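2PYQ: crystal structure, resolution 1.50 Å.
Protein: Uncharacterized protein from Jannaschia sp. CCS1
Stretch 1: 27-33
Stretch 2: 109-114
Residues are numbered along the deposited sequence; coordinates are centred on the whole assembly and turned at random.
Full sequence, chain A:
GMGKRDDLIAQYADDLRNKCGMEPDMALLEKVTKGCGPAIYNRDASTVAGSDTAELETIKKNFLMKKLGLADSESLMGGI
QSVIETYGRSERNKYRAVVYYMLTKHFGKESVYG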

# COMPACT_ATOMS: atom_id res chain seq x y z
N ALA A 27 12.46 -3.04 -6.18
CA ALA A 27 12.01 -2.96 -7.58
C ALA A 27 10.49 -2.90 -7.62
O ALA A 27 9.94 -2.04 -8.28
CB ALA A 27 12.53 -4.15 -8.36
N LEU A 28 9.81 -3.77 -6.87
CA LEU A 28 8.35 -3.74 -6.81
C LEU A 28 7.84 -2.45 -6.16
O LEU A 28 6.89 -1.84 -6.66
CB LEU A 28 7.81 -4.96 -6.06
CG LEU A 28 6.29 -5.07 -5.95
CD1 LEU A 28 5.63 -5.08 -7.32
CD2 LEU A 28 5.91 -6.26 -5.08
N LEU A 29 8.44 -2.08 -5.03
CA LEU A 29 8.04 -0.87 -4.33
C LEU A 29 8.09 0.36 -5.24
O LEU A 29 7.19 1.18 -5.21
CB LEU A 29 8.90 -0.65 -3.06
CG LEU A 29 8.50 0.53 -2.17
CD1 LEU A 29 7.01 0.49 -1.68
CD2 LEU A 29 9.48 0.57 -0.98
N GLU A 30 9.13 0.47 -6.05
CA GLU A 30 9.22 1.58 -7.03
C GLU A 30 8.06 1.55 -8.06
O GLU A 30 7.48 2.61 -8.35
CB GLU A 30 10.60 1.59 -7.73
CG GLU A 30 10.76 2.63 -8.83
CD GLU A 30 10.51 4.04 -8.35
OE1 GLU A 30 11.30 4.45 -7.49
OE2 GLU A 30 9.57 4.75 -8.81
N LYS A 31 7.72 0.37 -8.56
CA LYS A 31 6.62 0.20 -9.53
C LYS A 31 5.28 0.59 -8.90
O LYS A 31 4.45 1.23 -9.54
CB LYS A 31 6.59 -1.25 -10.04
CG LYS A 31 7.85 -1.64 -10.79
CD LYS A 31 7.95 -3.11 -11.09
CE LYS A 31 9.36 -3.48 -11.54
NZ LYS A 31 9.54 -4.93 -11.75
N VAL A 32 5.06 0.16 -7.65
CA VAL A 32 3.83 0.51 -6.90
C VAL A 32 3.75 2.03 -6.68
O VAL A 32 2.69 2.63 -6.82
CB VAL A 32 3.75 -0.25 -5.53
CG1 VAL A 32 2.56 0.24 -4.71
CG2 VAL A 32 3.63 -1.73 -5.78
N THR A 33 4.88 2.63 -6.34
CA THR A 33 4.96 4.07 -6.10
C THR A 33 4.64 4.86 -7.36
O THR A 33 3.90 5.84 -7.29
CB THR A 33 6.32 4.44 -5.50
OG1 THR A 33 6.47 3.74 -4.24
CG2 THR A 33 6.43 5.94 -5.27
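Stretch 2 (109-114) KESVYG

Stretch 2 is the very end of the chain, and it lies as a short 3-10 segment that includes Tyr 113 against one side of the helix that runs through stretch 1. Stretch 2 crosses the helix obliquely, and the order of the nearest residues is the same in both: Leu 28 is level with Glu 110 (7.1 Å between their CA atoms) and, one helical turn later, Lys 31 with Tyr 113 (6.3 Å, CA to CA). Leu 28, Lys 31 and Val 32 make the helix's contacts, as the i, i+3, i+4 spacing of an α-helix predicts.

Each backbone satisfies much of its own polar demand. In the helix, Val 32 N donates to Leu 28 O (2.9 Å) and Thr 33 N to Leu 29 O (3.0 Å). Thr 33 OG1 also donates to Leu 29 O at 2.8 Å, so that one carbonyl accepts two hydrogen bonds and the hydroxyl, on a side chain directed away from stretch 2, is satisfied within its own helix. In stretch 2 the bonds reach back three residues: Val 112 N to Lys 109 O (3.2 Å), Tyr 113 N to Glu 110 O (3.1 Å) and Gly 114 N to Ser 111 O (3.1 Å).

The single direct hydrogen bond between the stretches is also a salt bridge. The m, t, t, t side chain of Lys 31 extends its ammonium to the C-terminal carboxylate, with NZ 2.6 Å from Gly 114 OXT. A long, flexible lysine suits this place near the surface, where it can reach a charge at the chain end. Gly 114 has a phi of 89°, a value glycine adopts readily because it lacks a CB.

Tyr 113 supplies the largest contact area. Its CA-to-CB bond points toward the helix, and Tyr 113 CB packs 3.9 Å from Lys 31 CB. Val 32 CG2 lies over one face of the ring, 3.6 Å from Tyr 113 CZ, in a CH-pi contact; valine is compact and branched at CB, and its CG2 methyl fits closely against a flat aromatic surface. Leu 28 CD1 approaches obliquely, 3.9 Å from Tyr 113 CD2, while Leu 28 CD2 meets the aliphatic part of Glu 110, 3.6 Å from its CG. Beyond that methylene the glutamate leads away, and its OE2 is hydrogen-bonded elsewhere in the structure.

The tyrosine hydroxyl is satisfied through water. Water 1 donates to Val 32 O at 2.8 Å and is hydrogen-bonded to Tyr 113 OH at 2.7 Å, so the ring can be apolar in its packing while its polar tip is linked to the helix backbone.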

# COMPACT_ATOMS: atom_id res chain seq x y z
N LYS A 109 0.32 -10.95 -6.79
CA LYS A 109 0.06 -10.20 -8.03
C LYS A 109 1.21 -9.29 -8.46
O LYS A 109 1.00 -8.38 -9.24
CB LYS A 109 -1.23 -9.40 -7.86
CG LYS A 109 -2.50 -10.24 -7.82
CD LYS A 109 -2.80 -10.83 -9.17
CE LYS A 109 -4.11 -11.53 -9.23
NZ LYS A 109 -4.30 -12.02 -10.62
N GLU A 110 2.41 -9.60 -8.04
CA GLU A 110 3.61 -8.79 -8.35
C GLU A 110 3.81 -8.62 -9.86
O GLU A 110 4.15 -7.54 -10.32
CB GLU A 110 4.91 -9.41 -7.80
CG GLU A 110 5.03 -9.54 -6.28
CD GLU A 110 4.40 -10.81 -5.71
OE1 GLU A 110 3.49 -11.40 -6.35
OE2 GLU A 110 4.83 -11.23 -4.60
N SER A 111 3.60 -9.69 -10.62
CA SER A 111 3.83 -9.69 -12.07
C SER A 111 2.94 -8.71 -12.85
O SER A 111 3.32 -8.35 -13.96
CB SER A 111 3.76 -11.10 -12.67
OG SER A 111 2.43 -11.57 -12.72
N VAL A 112 1.81 -8.28 -12.31
CA VAL A 112 0.98 -7.29 -12.99
C VAL A 112 1.70 -5.93 -13.18
O VAL A 112 1.37 -5.20 -14.11
CB VAL A 112 -0.44 -7.04 -12.34
CG1 VAL A 112 -1.16 -8.37 -12.10
CG2 VAL A 112 -0.37 -6.24 -11.06
N TYR A 113 2.63 -5.61 -12.29
CA TYR A 113 3.43 -4.38 -12.39
C TYR A 113 4.56 -4.48 -13.43
O TYR A 113 5.16 -3.44 -13.76
CB TYR A 113 4.01 -3.97 -11.03
CG TYR A 113 3.01 -3.34 -10.12
CD1 TYR A 113 2.77 -1.97 -10.18
CD2 TYR A 113 2.29 -4.10 -9.17
CE1 TYR A 113 1.86 -1.35 -9.36
CE2 TYR A 113 1.37 -3.48 -8.33
CZ TYR A 113 1.15 -2.10 -8.43
OH TYR A 113 0.27 -1.46 -7.58
N GLY A 114 4.88 -5.69 -13.90
CA GLY A 114 5.93 -5.91 -14.91
C GLY A 114 7.32 -6.10 -14.32
O GLY A 114 8.29 -6.50 -15.02
OXT GLY A 114 7.53 -5.89 -13.14
O HOH W 1 0.38 1.25 -7.61